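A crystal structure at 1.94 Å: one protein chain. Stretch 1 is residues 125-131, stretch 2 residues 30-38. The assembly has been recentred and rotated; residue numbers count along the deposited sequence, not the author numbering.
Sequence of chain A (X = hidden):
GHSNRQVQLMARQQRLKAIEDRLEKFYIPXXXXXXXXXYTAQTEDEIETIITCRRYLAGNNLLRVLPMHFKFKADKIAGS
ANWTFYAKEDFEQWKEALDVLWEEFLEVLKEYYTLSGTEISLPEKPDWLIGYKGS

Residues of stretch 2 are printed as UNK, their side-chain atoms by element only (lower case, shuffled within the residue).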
ATOM      1  N   LYS A 125      -3.238  -5.106 -11.736  1.00 40.54           N
ATOM      2  CA  LYS A 125      -3.675  -4.594 -10.441  1.00 40.93           C
ATOM      3  C   LYS A 125      -4.289  -5.716  -9.607  1.00 41.65           C
ATOM      4  O   LYS A 125      -5.159  -6.427 -10.113  1.00 40.44           O
ATOM      5  CB  LYS A 125      -4.715  -3.502 -10.646  1.00 41.96           C
ATOM      6  CG  LYS A 125      -5.051  -2.763  -9.338  1.00 41.31           C
ATOM      7  CD  LYS A 125      -6.069  -1.661  -9.612  1.00 45.86           C
ATOM      8  CE  LYS A 125      -6.625  -1.133  -8.297  1.00 44.67           C
ATOM      9  NZ  LYS A 125      -7.466   0.042  -8.689  1.00 47.27           N
ATOM     10  N   PRO A 126      -3.888  -5.855  -8.320  1.00 42.00           N
ATOM     11  CA  PRO A 126      -4.548  -6.927  -7.564  1.00 43.00           C
ATOM     12  C   PRO A 126      -5.906  -6.502  -6.981  1.00 44.22           C
ATOM     13  O   PRO A 126      -6.237  -5.293  -6.965  1.00 45.35           O
ATOM     14  CB  PRO A 126      -3.556  -7.211  -6.422  1.00 42.62           C
ATOM     15  CG  PRO A 126      -2.953  -5.875  -6.144  1.00 42.83           C
ATOM     16  CD  PRO A 126      -2.901  -5.121  -7.490  1.00 41.63           C
ATOM     17  N   ASP A 127      -6.676  -7.484  -6.508  1.00 43.19           N
ATOM     18  CA  ASP A 127      -7.866  -7.235  -5.714  1.00 43.55           C
ATOM     19  C   ASP A 127      -7.400  -6.803  -4.333  1.00 42.21           C
ATOM     20  O   ASP A 127      -6.533  -7.428  -3.764  1.00 42.96           O
ATOM     21  CB  ASP A 127      -8.714  -8.524  -5.610  1.00 43.33           C
ATOM     22  CG  ASP A 127      -9.207  -8.980  -6.974  1.00 46.78           C
ATOM     23  OD1 ASP A 127      -9.404  -8.107  -7.837  1.00 47.44           O
ATOM     24  OD2 ASP A 127      -9.360 -10.193  -7.208  1.00 51.81           O
ATOM     25  N   TRP A 128      -7.997  -5.747  -3.793  1.00 41.99           N
ATOM     26  CA  TRP A 128      -7.681  -5.313  -2.427  1.00 41.10           C
ATOM     27  C   TRP A 128      -8.397  -6.253  -1.446  1.00 41.08           C
ATOM     28  O   TRP A 128      -9.584  -6.574  -1.639  1.00 42.11           O
ATOM     29  CB  TRP A 128      -8.127  -3.879  -2.228  1.00 41.84           C
ATOM     30  CG  TRP A 128      -7.439  -2.938  -3.183  1.00 41.84           C
ATOM     31  CD1 TRP A 128      -8.030  -2.019  -4.004  1.00 43.00           C
ATOM     32  CD2 TRP A 128      -6.022  -2.845  -3.409  1.00 41.33           C
ATOM     33  NE1 TRP A 128      -7.059  -1.332  -4.721  1.00 42.02           N
ATOM     34  CE2 TRP A 128      -5.820  -1.823  -4.373  1.00 42.63           C
ATOM     35  CE3 TRP A 128      -4.900  -3.488  -2.856  1.00 39.74           C
ATOM     36  CZ2 TRP A 128      -4.531  -1.437  -4.796  1.00 41.92           C
ATOM     37  CZ3 TRP A 128      -3.605  -3.090  -3.272  1.00 42.23           C
ATOM     38  CH2 TRP A 128      -3.446  -2.087  -4.240  1.00 40.85           C
ATOM     39  N   LEU A 129      -7.687  -6.727  -0.443  1.00 38.77           N
ATOM     40  CA  LEU A 129      -8.277  -7.680   0.514  1.00 38.68           C
ATOM     41  C   LEU A 129      -8.928  -6.886   1.676  1.00 38.59           C
ATOM     42  O   LEU A 129      -8.452  -6.915   2.821  1.00 38.92           O
ATOM     43  CB  LEU A 129      -7.219  -8.654   1.018  1.00 39.13           C
ATOM     44  CG  LEU A 129      -6.668  -9.586  -0.086  1.00 40.86           C
ATOM     45  CD1 LEU A 129      -5.562 -10.415   0.429  1.00 40.71           C
ATOM     46  CD2 LEU A 129      -7.720 -10.513  -0.731  1.00 45.84           C
ATOM     47  N   ILE A 130      -9.982  -6.139   1.340  1.00 37.64           N
ATOM     48  CA  ILE A 130     -10.631  -5.267   2.291  1.00 37.79           C
ATOM     49  C   ILE A 130     -12.156  -5.462   2.219  1.00 37.26           C
ATOM     50  O   ILE A 130     -12.703  -5.777   1.157  1.00 35.90           O
ATOM     51  CB  ILE A 130     -10.256  -3.784   2.060  1.00 38.82           C
ATOM     52  CG1 ILE A 130     -10.641  -3.288   0.638  1.00 39.82           C
ATOM     53  CG2 ILE A 130      -8.724  -3.509   2.411  1.00 37.68           C
ATOM     54  CD1 ILE A 130     -10.529  -1.759   0.471  1.00 38.39           C
ATOM     55  N   GLY A 131     -12.835  -5.248   3.339  1.00 36.49           N
ATOM     56  CA  GLY A 131     -14.309  -5.424   3.396  1.00 34.38           C
ATOM     57  C   GLY A 131     -14.906  -4.685   4.566  1.00 33.17           C
ATOM     58  O   GLY A 131     -14.187  -4.270   5.467  1.00 31.08           O
ATOM     59  N   UNK A  30       3.468  -1.952   1.237  1.00 37.60           N
ATOM     60  CA  UNK A  30       2.096  -1.520   1.561  1.00 37.02           C
ATOM     61  C   UNK A  30       1.094  -2.214   0.612  1.00 36.71           C
ATOM     62  O   UNK A  30      -0.011  -2.659   1.048  1.00 36.86           O
ATOM     63  c   UNK A  30       1.970   0.012   1.384  1.00 37.67           C
ATOM     64  c   UNK A  30       0.426   0.249   3.409  1.00 39.05           C
ATOM     65  c   UNK A  30       0.687   2.133   1.715  1.00 38.48           C
ATOM     66  c   UNK A  30       0.635   0.601   1.900  1.00 37.54           C
ATOM     67  N   UNK A  31       1.464  -2.296  -0.675  1.00 35.96           N
ATOM     68  CA  UNK A  31       0.635  -3.059  -1.639  1.00 36.39           C
ATOM     69  C   UNK A  31       0.428  -4.526  -1.157  1.00 37.42           C
ATOM     70  O   UNK A  31      -0.725  -5.034  -1.147  1.00 38.04           O
ATOM     71  c   UNK A  31       0.429  -3.952  -4.057  1.00 36.76           C
ATOM     72  c   UNK A  31       1.188  -2.973  -3.117  1.00 36.54           C
ATOM     73  c   UNK A  31       1.041  -1.533  -3.648  1.00 36.36           C
ATOM     74  c   UNK A  31       1.865  -1.245  -4.939  1.00 36.21           C
ATOM     75  N   UNK A  32       1.514  -5.222  -0.830  1.00 38.17           N
ATOM     76  CA  UNK A  32       1.418  -6.589  -0.286  1.00 38.75           C
ATOM     77  C   UNK A  32       0.540  -6.706   0.961  1.00 38.30           C
ATOM     78  O   UNK A  32      -0.227  -7.635   1.084  1.00 37.99           O
ATOM     79  c   UNK A  32       2.800  -7.155  -0.014  1.00 39.50           C
ATOM     80  c   UNK A  32       3.471  -7.516  -1.347  1.00 45.66           C
ATOM     81  c   UNK A  32       5.852  -8.029  -0.917  1.00 57.18           C
ATOM     82  c   UNK A  32       4.495  -8.604  -1.231  1.00 54.33           C
ATOM     83  n   UNK A  32       7.028  -8.726  -1.592  1.00 54.82           N
ATOM     84  N   UNK A  33       0.676  -5.791   1.904  1.00 37.26           N
ATOM     85  CA  UNK A  33      -0.151  -5.814   3.125  1.00 36.68           C
ATOM     86  C   UNK A  33      -1.639  -5.831   2.828  1.00 37.03           C
ATOM     87  O   UNK A  33      -2.411  -6.358   3.631  1.00 36.99           O
ATOM     88  c   UNK A  33       0.189  -4.571   4.047  1.00 35.43           C
ATOM     89  N   UNK A  34      -2.048  -5.215   1.717  1.00 36.46           N
ATOM     90  CA  UNK A  34      -3.483  -5.148   1.364  1.00 37.03           C
ATOM     91  C   UNK A  34      -3.902  -6.042   0.202  1.00 37.11           C
ATOM     92  O   UNK A  34      -5.047  -5.995  -0.215  1.00 37.28           O
ATOM     93  c   UNK A  34      -4.088  -1.508   4.830  1.00 37.94           C
ATOM     94  c   UNK A  34      -5.181  -2.214   4.386  1.00 34.80           C
ATOM     95  c   UNK A  34      -2.916  -1.474   4.079  1.00 37.78           C
ATOM     96  c   UNK A  34      -3.957  -2.890   2.391  1.00 37.58           C
ATOM     97  c   UNK A  34      -2.852  -2.185   2.864  1.00 37.19           C
ATOM     98  c   UNK A  34      -3.876  -3.681   1.108  1.00 36.99           C
ATOM     99  c   UNK A  34      -5.112  -2.937   3.163  1.00 35.28           C
ATOM    100  N   UNK A  35      -2.979  -6.863  -0.295  1.00 37.30           N
ATOM    101  CA  UNK A  35      -3.288  -7.702  -1.445  1.00 39.34           C
ATOM    102  C   UNK A  35      -2.711  -9.130  -1.413  1.00 41.58           C
ATOM    103  O   UNK A  35      -3.177 -10.000  -2.148  1.00 40.87           O
ATOM    104  c   UNK A  35      -2.878  -6.990  -2.739  1.00 37.84           C
ATOM    105  o   UNK A  35      -1.477  -6.929  -2.870  1.00 39.65           O
ATOM    106  N   UNK A  36      -1.712  -9.380  -0.586  1.00 43.45           N
ATOM    107  CA  UNK A  36      -1.170 -10.713  -0.539  1.00 46.29           C
ATOM    108  C   UNK A  36      -1.645 -11.410   0.761  1.00 47.41           C
ATOM    109  O   UNK A  36      -2.031 -10.752   1.730  1.00 46.80           O
ATOM    110  o   UNK A  36       1.028 -10.895   0.480  1.00 55.20           O
ATOM    111  c   UNK A  36       0.349 -10.667  -0.722  1.00 47.77           C
ATOM    112  N   UNK A  37      -1.687 -12.730   0.771  1.00 47.88           N
ATOM    113  CA  UNK A  37      -2.236 -13.448   1.940  1.00 50.48           C
ATOM    114  C   UNK A  37      -1.360 -13.443   3.199  1.00 51.80           C
ATOM    115  O   UNK A  37      -1.809 -13.842   4.284  1.00 53.51           O
ATOM    116  c   UNK A  37      -5.076 -16.304  -0.922  1.00 56.29           C
ATOM    117  c   UNK A  37      -5.913 -15.209  -1.087  1.00 55.23           C
ATOM    118  c   UNK A  37      -2.556 -14.888   1.550  1.00 51.12           C
ATOM    119  c   UNK A  37      -3.722 -15.002   0.615  1.00 51.59           C
ATOM    120  c   UNK A  37      -5.672 -14.029  -0.431  1.00 52.21           C
ATOM    121  o   UNK A  37      -6.978 -15.277  -1.940  1.00 55.74           O
ATOM    122  c   UNK A  37      -4.587 -13.934   0.420  1.00 50.78           C
ATOM    123  c   UNK A  37      -3.982 -16.198  -0.061  1.00 55.63           C
ATOM    124  N   UNK A  38      -0.126 -12.986   3.061  1.00 52.83           N
ATOM    125  CA  UNK A  38       0.821 -12.872   4.178  1.00 53.59           C
ATOM    126  C   UNK A  38       0.289 -11.986   5.312  1.00 51.97           C
ATOM    127  O   UNK A  38      -0.185 -10.886   5.088  1.00 53.96           O
ATOM    128  c   UNK A  38       3.111 -12.051   4.847  1.00 56.80           C
ATOM    129  c   UNK A  38       2.169 -12.331   3.680  1.00 54.24           C
ATOM    130  c   UNK A  38       2.818 -13.356   2.690  1.00 55.55           C
TER
HETATM  131  O   HOH W   1      -5.333  -9.805  -3.697  1.00 37.11           O

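Position 30 carries four side-chain carbons. The chain forks at its second carbon, which marks a leucine rather than an isoleucine. Leu 30 lies in the helix, is buried, and does not reach stretch 1.

Position 31 also has four carbons, but the fork is at the first, and one arm is two carbons long. Its one-carbon arm lies near the Trp 128 ring and Pro 126 CG. This is isoleucine. The short arm of Ile 31, CG2, lies 4.2 Å from Trp 128 CZ3 and 4.4 Å from Pro 126 CG. Both are apolar contacts.

Position 32 has four carbons in a row ending in a nitrogen, a lysine. The CA-to-CB bond of Lys 32 points away from stretch 1, and the residue makes no contact with it.

Position 33 has a single side-chain carbon, so it is alanine. Ala 33 is out of reach of stretch 1.

Position 34 shows one carbon and then a ring of six carbons, with no oxygen. The ring meets Ile 130 CG2 at its edge, and CB is 4.1 Å from Trp 128 CE3. The bare ring rules out tyrosine and gives phenylalanine. Phe 34 CD1 is the ring atom nearest Ile 130 CG2, at 3.7 Å.

Position 35 has one carbon and one oxygen. Its CB packs 3.6 Å from Pro 126 CG and 4.0 Å from Trp 128 CZ3. This is a serine. Ser 35 OG donates a hydrogen bond to Ile 31 O at 2.7 Å, one turn back along the chain. Its hydroxyl is thus turned to its own stretch.

Position 36 again has one carbon and one oxygen. Its CA-to-CB bond points away. The backbone supplies the near approach, with O of position 36 3.8 Å from Leu 129 CD1. The residue is a second serine, Ser 36.

Position 37 has one carbon, then a six-carbon ring bearing an oxygen. The CA-to-CB bond points away, but the ring comes nearer, and its edge meets Leu 129 CD1. This is tyrosine. Tyr 37 CD1 is 3.7 Å from Leu 129 CD1. Tyr 37 also touches a crystal neighbour.

Position 38 has three carbons, one carrying the other two, a valine. Val 38 is exposed and out of reach of stretch 1.

The contact rests on one direct hydrogen bond, Leu 129 N to Phe 34 O, at 2.7 Å. Its angle is 176°, so the N-H of Leu 129 points almost straight at Phe 34 O. Trp 128 CA also makes a CA-H...O contact with Phe 34 O, at 3.5 Å. A water adds a second link, donating to Ser 35 O and to Asp 127 O, each 2.7 Å from the water oxygen. Apolar side chains pack around these polar links. Trp 128 starts away from stretch 2, yet its ring reaches Ile 31 and Phe 34. Leu 129 has the largest covered area of stretch 1, and its CD1 packs near Tyr 37.

Stretch 2 30-38: LIKAFSSYV
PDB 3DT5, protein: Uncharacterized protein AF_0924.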